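Local atomic coordinates of 3-dehydroquinate dehydratase (Enterococcus faecalis, PDB entry 4PH6), a protein that catalyses the cis-dehydration of 3-dehydroquinate to 3-dehydroshikimate, the third step of the chorismate pathway, by way of an imine formed between the substrate and the enzyme. Residues P19-P24 / V244-L249; E31-E36 / Q69-R74; D117-A122 / V142-D147. All coordinates share one frame; numbering follows the deposited sequence.

How the interactions relate
From the N terminus, residues 19-24 run into the first strand of the (beta/alpha)8 barrel and meet their partner, 244-249, only near the end of the chain; interaction 1 thus closes the longest loop and ties the first strand to the C-terminal helix. The other two contacts nest inside it. Interaction 2 joins helix 30-40, which follows that strand, to helix 61-73 and closes a short loop in the outer helical layer. Only after it has closed does interaction 3 open, pairing strand 115-119 with strand 140-147 across the chain's centre from the other two. Interactions 2 and 3 are therefore in series, and no two contacts cross.

Interaction 1 (P19-P24 / V244-L249)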
loop_
_atom_site.group_PDB
_atom_site.type_symbol
_atom_site.label_atom_id
_atom_site.label_comp_id
_atom_site.label_asym_id
_atom_site.label_seq_id
_atom_site.Cartn_x
_atom_site.Cartn_y
_atom_site.Cartn_z
ATOM N N PRO A 19 6.677 -9.328 -7.905
ATOM C CA PRO A 19 6.700 -8.459 -9.083
ATOM C C PRO A 19 8.119 -8.188 -9.553
ATOM O O PRO A 19 8.976 -7.809 -8.743
ATOM C CB PRO A 19 6.053 -7.163 -8.580
ATOM C CG PRO A 19 5.208 -7.579 -7.436
ATOM C CD PRO A 19 5.891 -8.739 -6.800
ATOM N N LYS A 20 8.356 -8.348 -10.849
ATOM C CA LYS A 20 9.689 -8.149 -11.380
ATOM C C LYS A 20 9.918 -6.666 -11.574
ATOM O O LYS A 20 8.985 -5.923 -11.897
ATOM C CB LYS A 20 9.875 -8.926 -12.684
ATOM C CG LYS A 20 9.585 -10.422 -12.527
ATOM C CD LYS A 20 10.414 -11.023 -11.388
ATOM C CE LYS A 20 10.197 -12.531 -11.215
ATOM N NZ LYS A 20 8.860 -12.873 -10.674
ATOM N N ILE A 21 11.152 -6.233 -11.354
ATOM C CA ILE A 21 11.459 -4.817 -11.379
ATOM C C ILE A 21 12.046 -4.378 -12.711
ATOM O O ILE A 21 12.971 -5.006 -13.238
ATOM C CB ILE A 21 12.420 -4.428 -10.242
ATOM C CG1 ILE A 21 11.859 -4.892 -8.893
ATOM C CG2 ILE A 21 12.659 -2.946 -10.237
ATOM C CD1 ILE A 21 12.646 -4.391 -7.693
ATOM N N VAL A 22 11.481 -3.286 -13.221
ATOM C CA VAL A 22 11.826 -2.683 -14.495
ATOM C C VAL A 22 12.434 -1.307 -14.286
ATOM O O VAL A 22 11.801 -0.434 -13.693
ATOM C CB VAL A 22 10.583 -2.503 -15.406
ATOM C CG1 VAL A 22 10.995 -2.019 -16.798
ATOM C CG2 VAL A 22 9.767 -3.789 -15.475
ATOM N N VAL A 23 13.641 -1.095 -14.789
ATOM C CA VAL A 23 14.215 0.237 -14.772
ATOM C C VAL A 23 14.182 0.798 -16.189
ATOM O O VAL A 23 14.579 0.114 -17.145
ATOM C CB VAL A 23 15.668 0.252 -14.196
ATOM C CG1 VAL A 23 16.605 -0.660 -14.988
ATOM C CG2 VAL A 23 16.221 1.670 -14.162
ATOM N N PRO A 24 13.680 2.043 -16.334
ATOM C CA PRO A 24 13.688 2.784 -17.602
ATOM C C PRO A 24 14.997 3.546 -17.865
ATOM O O PRO A 24 15.614 4.117 -16.967
ATOM C CB PRO A 24 12.528 3.764 -17.435
ATOM C CG PRO A 24 12.548 4.069 -15.960
ATOM C CD PRO A 24 12.996 2.800 -15.266
ATOM N N VAL A 244 15.040 0.705 -3.302
ATOM C CA VAL A 244 13.970 0.835 -2.316
ATOM C C VAL A 244 12.828 -0.098 -2.689
ATOM O O VAL A 244 12.150 -0.673 -1.829
ATOM C CB VAL A 244 13.450 2.300 -2.227
ATOM C CG1 VAL A 244 12.132 2.374 -1.482
ATOM C CG2 VAL A 244 14.486 3.214 -1.586
ATOM N N LEU A 245 12.638 -0.248 -3.993
ATOM C CA LEU A 245 11.535 -1.014 -4.535
ATOM C C LEU A 245 11.638 -2.494 -4.165
ATOM O O LEU A 245 10.682 -3.094 -3.669
ATOM C CB LEU A 245 11.503 -0.845 -6.050
ATOM C CG LEU A 245 10.153 -0.910 -6.736
ATOM C CD1 LEU A 245 9.093 -0.122 -5.936
ATOM C CD2 LEU A 245 10.300 -0.367 -8.158
ATOM N N ARG A 246 12.808 -3.073 -4.410
ATOM C CA ARG A 246 13.057 -4.457 -4.036
ATOM C C ARG A 246 12.831 -4.652 -2.538
ATOM O O ARG A 246 12.161 -5.598 -2.132
ATOM C CB ARG A 246 14.474 -4.880 -4.415
ATOM C CG ARG A 246 14.721 -6.361 -4.222
ATOM C CD ARG A 246 14.141 -7.176 -5.365
ATOM N NE ARG A 246 15.014 -7.148 -6.534
ATOM C CZ ARG A 246 14.660 -7.570 -7.743
ATOM N NH1 ARG A 246 13.443 -8.041 -7.949
ATOM N NH2 ARG A 246 15.522 -7.511 -8.748
ATOM N N ASN A 247 13.381 -3.748 -1.728
ATOM C CA ASN A 247 13.236 -3.832 -0.280
ATOM C C ASN A 247 11.768 -3.757 0.116
ATOM O O ASN A 247 11.299 -4.529 0.949
ATOM C CB ASN A 247 14.009 -2.711 0.427
ATOM C CG ASN A 247 15.492 -3.007 0.578
ATOM O OD1 ASN A 247 15.955 -4.127 0.350
ATOM N ND2 ASN A 247 16.246 -1.991 0.991
ATOM N N TYR A 248 11.043 -2.829 -0.495
ATOM C CA TYR A 248 9.639 -2.651 -0.167
ATOM C C TYR A 248 8.811 -3.843 -0.615
ATOM O O TYR A 248 7.890 -4.246 0.085
ATOM C CB TYR A 248 9.100 -1.361 -0.778
ATOM C CG TYR A 248 9.352 -0.152 0.104
ATOM C CD1 TYR A 248 8.344 0.773 0.352
ATOM C CD2 TYR A 248 10.588 0.051 0.710
ATOM C CE1 TYR A 248 8.566 1.873 1.159
ATOM C CE2 TYR A 248 10.817 1.152 1.520
ATOM C CZ TYR A 248 9.801 2.063 1.743
ATOM O OH TYR A 248 10.013 3.164 2.548
ATOM N N LEU A 249 9.148 -4.426 -1.759
ATOM C CA LEU A 249 8.456 -5.621 -2.222
ATOM C C LEU A 249 8.625 -6.779 -1.250
ATOM O O LEU A 249 7.694 -7.552 -1.029
ATOM C CB LEU A 249 8.955 -6.037 -3.607
ATOM C CG LEU A 249 8.549 -5.141 -4.780
ATOM C CD1 LEU A 249 9.125 -5.674 -6.072
ATOM C CD2 LEU A 249 7.041 -5.030 -4.859
HETATM O O HOH W 1 10.989 -8.843 -6.578
#
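Strand 20-24 and helix 244-249 run almost antiparallel, at 164° between their short axes, which approach to 9.7 Å. The strand is the first of the (beta/alpha)8 barrel and the helix the last in the chain, so the contact brings the two ends of the barrel sequence together. The backbones come nearest where Ile21 CA lies 7.5 Å from Arg246 CA, and side chains fill the gap.

Ile21 carries most of the packing, its CB directed toward the helix. With CG1 anti to its carbonyl carbon (chi1 -54°) and the chain then extended, Ile21 CD1 reaches the helix backbone and stands 3.5 Å from Arg246 N. The two branches of Ile21 are shared between two leucines one helical turn apart: CG2 slides past Leu245 CD2, while Ile21 CG1 lies 4.0 Å from Leu249 CD1. Leu249 CD1 also rests against Pro19 O, at 3.4 Å, and its CD2 against the Pro19 ring, which the leucine crosses obliquely.

Arg246 leaves the helix with CG anti to the backbone N and then bends at chi2 and chi3, folding its guanidinium back over Ile21. CD1 of Ile21 sits under one face of this group, offset toward the rim, and Ile21 CG1 approaches Arg246 NH1 to 3.6 Å. Salt bridges from NE to Asp44 and from NH1 to Asp46 hold the charged end; the same Asp46 carboxylate accepts a bond from Ile21 N. Farther round the helix, Tyr248 stacks on Tyr248 of the second subunit, so the helix that covers this strand also contributes to the homodimer interface. Between the segments, one water lies at the guanidinium edge, in its plane, accepting from Arg246 NH1 at 2.9 Å and donating to Pro19 O at 3.1 Å.

Interaction 2 (E31-E36 / Q69-R74)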
loop_
_atom_site.group_PDB
_atom_site.type_symbol
_atom_site.label_atom_id
_atom_site.label_comp_id
_atom_site.label_asym_id
_atom_site.label_seq_id
_atom_site.Cartn_x
_atom_site.Cartn_y
_atom_site.Cartn_z
ATOM N N GLU A 31 25.369 7.964 -26.062
ATOM C CA GLU A 31 26.458 7.749 -25.118
ATOM C C GLU A 31 25.970 7.538 -23.690
ATOM O O GLU A 31 26.481 6.683 -22.968
ATOM C CB GLU A 31 27.413 8.930 -25.179
ATOM C CG GLU A 31 28.577 8.834 -24.230
ATOM C CD GLU A 31 29.545 9.969 -24.418
ATOM O OE1 GLU A 31 29.239 11.093 -23.958
ATOM O OE2 GLU A 31 30.606 9.733 -25.032
ATOM N N ASP A 32 24.981 8.326 -23.285
ATOM C CA ASP A 32 24.393 8.178 -21.962
ATOM C C ASP A 32 23.465 6.964 -21.890
ATOM O O ASP A 32 23.307 6.366 -20.829
ATOM C CB ASP A 32 23.637 9.443 -21.571
ATOM C CG ASP A 32 24.563 10.548 -21.147
ATOM O OD1 ASP A 32 24.198 11.730 -21.300
ATOM O OD2 ASP A 32 25.667 10.236 -20.666
ATOM N N ILE A 33 22.861 6.599 -23.017
ATOM C CA ILE A 33 21.994 5.424 -23.058
ATOM C C ILE A 33 22.823 4.153 -22.849
ATOM O O ILE A 33 22.429 3.270 -22.087
ATOM C CB ILE A 33 21.191 5.354 -24.384
ATOM C CG1 ILE A 33 20.014 6.334 -24.341
ATOM C CG2 ILE A 33 20.674 3.948 -24.641
ATOM C CD1 ILE A 33 19.307 6.523 -25.676
ATOM N N LEU A 34 23.981 4.077 -23.494
ATOM C CA LEU A 34 24.886 2.948 -23.291
ATOM C C LEU A 34 25.432 2.905 -21.860
ATOM O O LEU A 34 25.506 1.829 -21.263
ATOM C CB LEU A 34 26.051 2.991 -24.291
ATOM C CG LEU A 34 25.643 2.759 -25.751
ATOM C CD1 LEU A 34 26.850 2.709 -26.688
ATOM C CD2 LEU A 34 24.793 1.508 -25.865
ATOM N N ALA A 35 25.808 4.060 -21.310
ATOM C CA ALA A 35 26.322 4.092 -19.945
ATOM C C ALA A 35 25.294 3.535 -18.961
ATOM O O ALA A 35 25.624 2.682 -18.125
ATOM C CB ALA A 35 26.740 5.512 -19.547
ATOM N N GLU A 36 24.054 3.997 -19.082
ATOM C CA GLU A 36 22.991 3.586 -18.173
ATOM C C GLU A 36 22.626 2.106 -18.369
ATOM O O GLU A 36 22.148 1.445 -17.449
ATOM C CB GLU A 36 21.762 4.478 -18.349
ATOM C CG GLU A 36 22.008 5.926 -17.964
ATOM C CD GLU A 36 20.735 6.749 -17.867
ATOM O OE1 GLU A 36 19.627 6.170 -17.939
ATOM O OE2 GLU A 36 20.840 7.988 -17.714
ATOM N N GLN A 69 21.263 -2.923 -30.437
ATOM C CA GLN A 69 22.223 -4.021 -30.360
ATOM C C GLN A 69 23.283 -3.785 -29.282
ATOM O O GLN A 69 23.569 -4.667 -28.470
ATOM C CB GLN A 69 22.894 -4.232 -31.719
ATOM C CG GLN A 69 22.170 -5.226 -32.600
ATOM C CD GLN A 69 22.091 -6.614 -31.968
ATOM O OE1 GLN A 69 22.976 -7.023 -31.205
ATOM N NE2 GLN A 69 21.042 -7.352 -32.303
ATOM N N GLN A 70 23.841 -2.578 -29.271
ATOM C CA GLN A 70 24.839 -2.174 -28.288
ATOM C C GLN A 70 24.298 -2.098 -26.851
ATOM O O GLN A 70 25.026 -2.357 -25.885
ATOM C CB GLN A 70 25.415 -0.833 -28.710
ATOM C CG GLN A 70 26.040 -0.893 -30.096
ATOM C CD GLN A 70 26.373 0.468 -30.648
ATOM O OE1 GLN A 70 25.594 1.408 -30.519
ATOM N NE2 GLN A 70 27.544 0.583 -31.267
ATOM N N VAL A 71 23.027 -1.731 -26.722
ATOM C CA VAL A 71 22.350 -1.720 -25.434
ATOM C C VAL A 71 22.198 -3.138 -24.895
ATOM O O VAL A 71 22.529 -3.410 -23.745
ATOM C CB VAL A 71 20.960 -1.061 -25.538
ATOM C CG1 VAL A 71 20.058 -1.524 -24.413
ATOM C CG2 VAL A 71 21.096 0.442 -25.545
ATOM N N MET A 72 21.718 -4.042 -25.748
ATOM C CA MET A 72 21.565 -5.451 -25.381
ATOM C C MET A 72 22.873 -6.098 -24.929
ATOM O O MET A 72 22.897 -6.868 -23.963
ATOM C CB MET A 72 20.993 -6.237 -26.554
ATOM C CG MET A 72 20.865 -7.714 -26.286
ATOM S SD MET A 72 19.475 -8.001 -25.199
ATOM C CE MET A 72 18.107 -7.554 -26.284
ATOM N N GLU A 73 23.960 -5.790 -25.632
ATOM C CA GLU A 73 25.259 -6.381 -25.321
ATOM C C GLU A 73 25.718 -6.058 -23.910
ATOM O O GLU A 73 26.447 -6.852 -23.306
ATOM C CB GLU A 73 26.324 -5.920 -26.312
ATOM C CG GLU A 73 26.109 -6.415 -27.719
ATOM C CD GLU A 73 27.215 -5.967 -28.648
ATOM O OE1 GLU A 73 27.805 -4.895 -28.387
ATOM O OE2 GLU A 73 27.506 -6.695 -29.627
ATOM N N ARG A 74 25.288 -4.903 -23.393
ATOM C CA ARG A 74 25.669 -4.437 -22.053
ATOM C C ARG A 74 24.654 -4.794 -20.947
ATOM O O ARG A 74 24.805 -4.355 -19.810
ATOM C CB ARG A 74 25.869 -2.908 -22.067
ATOM C CG ARG A 74 27.030 -2.401 -22.928
ATOM C CD ARG A 74 26.832 -0.938 -23.351
ATOM N NE ARG A 74 28.006 -0.389 -24.038
ATOM C CZ ARG A 74 28.328 -0.634 -25.309
ATOM N NH1 ARG A 74 27.579 -1.441 -26.060
ATOM N NH2 ARG A 74 29.418 -0.080 -25.833
#
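Arg74 NH1 is gripped by one hydrogen bond within its own segment, to the Gln70 carbonyl, with 2.7 Å between Arg74 NH1 and Gln70 O. The bond is moderately bent, 148° at the hydrogen. The oxygen lies close to the guanidinium plane, whereas the donor stands above the plane of the Gln70 carbonyl. Arg74 has CG anti to its carbonyl carbon; from CG to NE its chain is extended and runs back beside Leu34, and the turn at chi4 (78°) brings NH1 to Gln70 O, with one face of the guanidinium toward helix 30-40.

Leu34 fills that face. Leu34 CD1 sits over the centre of the guanidinium, 3.9 Å from Arg74 CZ, and the aliphatic part of the arginine continues the contact, Arg74 CD lying 3.7 Å from Leu34 O. The second methyl of Leu34 turns into the neighbouring helix: CD2 is 3.7 Å from Gln70 CB and 3.9 Å from Val71 CG2. One leucine thus reaches from Gln70, in the last turn of the helix, to Arg74 just beyond it.

Deeper in, Ile33 CG2 meets Val71 CG2 at 3.6 Å, the two side chains crossing obliquely. Both residues are buried: Ile33 also packs on Ile25 of the first barrel strand and lies against Trp50, a predicted substrate-binding residue, and Val71 packs on Leu80 of the third strand. The interface passes from an apolar base against the strands to a more polar outer margin at Arg74.

Segments 31-36 and 69-73 run in nearly the same direction, their axes 23° apart, and Leu34 CA comes within 5.7 Å of Val71 CA. Successive helices packed side by side over a parallel sheet, each linking one strand to the next, are the outer layer of a (beta/alpha)8 barrel.

Interaction 3 (D117-A122 / V142-D147); sequences DIELFA and VLCNHD
Cys144 lies on strand 140-147, which pairs in parallel with strand 115-119 in a beta-alpha-beta unit of the (beta/alpha)8 barrel, connected through helix 124-136. Cys144 CB is 3.9 Å from Asp117 OD2 on the neighbouring strand. From there SG takes the crowded position between the backbone N and the carbonyl carbon (chi1 58°), which sets it in front of the two Asp117 oxygens, Cys144 SG lying 3.1 Å from Asp117 OD1 and as near to OD2. Cys144 SG also touches Glu119 CG at 4.0 Å.

Asp117 meets it with CG anti to its backbone N, and the carboxylate is fixed by a salt bridge to Arg85, a predicted substrate-binding residue. Glu119 is likewise bridged to Arg85 and hydrogen-bonded to Thr86. Arg85 probably offsets part of the charge of the two acids. Cys144 also touches Lys173, the predicted Schiff-base lysine, which is hydrogen-bonded to His146, the predicted proton donor and acceptor two residues farther along the strand.

The backbones are stitched together by Ile118 N to Val142 O, 2.8 Å and nearly straight at 169°, a weak bond from Cys144 N back to Ile118 O, and Leu120 N to Cys144 O, also 2.8 Å. The alternate side chains Ile118 and Leu143 lie side by side on the face of the sheet away from Asp117 and Val142, where Ile118 packs against helix 124-136 and Leu143 against helix 154-166.

Beyond the strand, a type I turn from Glu119 to Ala122 brings Phe121 alongside Asn145, the two side chains crossing obliquely. A water joins Phe121 N to Cys144 O and weakly accepts from Asn145 ND2. Asn145 OD1 accepts a hydrogen bond from Arg160 of helix 154-166, and Asn145 ND2 approaches Phe121 CE1 to 3.2 Å, its amide plane turned 81° from the ring.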
loop_
_atom_site.group_PDB
_atom_site.type_symbol
_atom_site.label_atom_id
_atom_site.label_comp_id
_atom_site.label_asym_id
_atom_site.label_seq_id
_atom_site.Cartn_x
_atom_site.Cartn_y
_atom_site.Cartn_z
ATOM N N ASP A 117 6.599 -3.033 -26.542
ATOM C CA ASP A 117 5.475 -2.264 -26.055
ATOM C C ASP A 117 4.635 -1.716 -27.225
ATOM O O ASP A 117 5.144 -1.006 -28.093
ATOM C CB ASP A 117 5.976 -1.110 -25.165
ATOM C CG ASP A 117 4.845 -0.230 -24.640
ATOM O OD1 ASP A 117 4.235 0.488 -25.456
ATOM O OD2 ASP A 117 4.600 -0.212 -23.411
ATOM N N ILE A 118 3.344 -2.038 -27.230
ATOM C CA ILE A 118 2.424 -1.543 -28.245
ATOM C C ILE A 118 1.152 -1.014 -27.577
ATOM O O ILE A 118 0.498 -1.716 -26.818
ATOM C CB ILE A 118 2.049 -2.631 -29.260
ATOM C CG1 ILE A 118 3.304 -3.165 -29.956
ATOM C CG2 ILE A 118 1.025 -2.095 -30.290
ATOM C CD1 ILE A 118 3.040 -4.312 -30.899
ATOM N N GLU A 119 0.815 0.234 -27.852
ATOM C CA GLU A 119 -0.364 0.826 -27.244
ATOM C C GLU A 119 -1.650 0.224 -27.810
ATOM O O GLU A 119 -1.836 0.150 -29.024
ATOM C CB GLU A 119 -0.327 2.337 -27.414
ATOM C CG GLU A 119 0.853 2.936 -26.679
ATOM C CD GLU A 119 1.004 4.426 -26.863
ATOM O OE1 GLU A 119 0.209 5.042 -27.606
ATOM O OE2 GLU A 119 1.947 4.981 -26.261
ATOM N N LEU A 120 -2.507 -0.231 -26.899
ATOM C CA LEU A 120 -3.811 -0.788 -27.236
ATOM C C LEU A 120 -4.540 0.035 -28.294
ATOM O O LEU A 120 -5.135 -0.525 -29.212
ATOM C CB LEU A 120 -4.681 -0.898 -25.972
ATOM C CG LEU A 120 -6.180 -1.209 -26.118
ATOM C CD1 LEU A 120 -6.422 -2.622 -26.668
ATOM C CD2 LEU A 120 -6.934 -1.009 -24.799
ATOM N N PHE A 121 -4.506 1.353 -28.161
ATOM C CA PHE A 121 -5.307 2.265 -28.971
ATOM C C PHE A 121 -4.719 2.676 -30.328
ATOM O O PHE A 121 -5.341 3.335 -31.054
ATOM C CB PHE A 121 -5.763 3.517 -28.198
ATOM C CG PHE A 121 -6.765 3.234 -27.128
ATOM C CD1 PHE A 121 -6.599 3.716 -25.887
ATOM C CD2 PHE A 121 -7.831 2.453 -27.363
ATOM C CE1 PHE A 121 -7.485 3.444 -24.892
ATOM C CE2 PHE A 121 -8.722 2.163 -26.362
ATOM C CZ PHE A 121 -8.554 2.662 -25.123
ATOM N N ALA A 122 -3.512 2.259 -30.627
ATOM C CA ALA A 122 -2.911 2.509 -31.905
ATOM C C ALA A 122 -3.653 1.703 -32.911
ATOM O O ALA A 122 -4.300 0.800 -32.577
ATOM C CB ALA A 122 -1.450 2.135 -31.914
ATOM N N VAL A 142 3.890 -6.571 -25.147
ATOM C CA VAL A 142 3.210 -5.863 -24.065
ATOM C C VAL A 142 2.255 -4.847 -24.669
ATOM O O VAL A 142 2.694 -3.806 -25.147
ATOM C CB VAL A 142 4.186 -5.133 -23.105
ATOM C CG1 VAL A 142 3.407 -4.440 -21.993
ATOM C CG2 VAL A 142 5.203 -6.100 -22.516
ATOM N N LEU A 143 0.959 -5.164 -24.670
ATOM C CA LEU A 143 -0.056 -4.180 -25.042
ATOM C C LEU A 143 -0.290 -3.316 -23.821
ATOM O O LEU A 143 -0.160 -3.782 -22.695
ATOM C CB LEU A 143 -1.365 -4.829 -25.512
ATOM C CG LEU A 143 -1.307 -5.563 -26.858
ATOM C CD1 LEU A 143 -2.699 -5.745 -27.459
ATOM C CD2 LEU A 143 -0.366 -4.885 -27.854
ATOM N N CYS A 144 -0.617 -2.051 -24.036
ATOM C CA CYS A 144 -0.621 -1.125 -22.931
ATOM C C CYS A 144 -1.458 0.105 -23.177
ATOM O O CYS A 144 -1.691 0.515 -24.320
ATOM C CB CYS A 144 0.803 -0.706 -22.623
ATOM S SG CYS A 144 1.553 0.031 -24.051
ATOM N N ASN A 145 -1.897 0.700 -22.079
ATOM C CA ASN A 145 -2.649 1.937 -22.152
ATOM C C ASN A 145 -2.262 2.864 -21.009
ATOM O O ASN A 145 -2.025 2.422 -19.892
ATOM C CB ASN A 145 -4.151 1.646 -22.142
ATOM C CG ASN A 145 -4.985 2.903 -22.038
ATOM O OD1 ASN A 145 -5.706 3.091 -21.074
ATOM N ND2 ASN A 145 -4.861 3.788 -23.027
ATOM N N HIS A 146 -2.173 4.151 -21.304
ATOM C CA HIS A 146 -1.828 5.138 -20.292
ATOM C C HIS A 146 -2.761 6.316 -20.355
ATOM O O HIS A 146 -2.938 6.916 -21.416
ATOM C CB HIS A 146 -0.398 5.642 -20.477
ATOM C CG HIS A 146 0.627 4.559 -20.416
ATOM N ND1 HIS A 146 0.886 3.736 -21.483
ATOM C CD2 HIS A 146 1.433 4.156 -19.411
ATOM C CE1 HIS A 146 1.818 2.860 -21.131
ATOM N NE2 HIS A 146 2.173 3.108 -19.887
ATOM N N ASP A 147 -3.343 6.657 -19.213
ATOM C CA ASP A 147 -4.096 7.894 -19.086
ATOM C C ASP A 147 -3.427 8.751 -18.031
ATOM O O ASP A 147 -3.506 8.434 -16.852
ATOM C CB ASP A 147 -5.542 7.612 -18.706
ATOM C CG ASP A 147 -6.447 8.813 -18.926
ATOM O OD1 ASP A 147 -5.995 9.961 -18.718
ATOM O OD2 ASP A 147 -7.611 8.604 -19.306
HETATM O O HOH W 2 -3.379 2.467 -25.686
#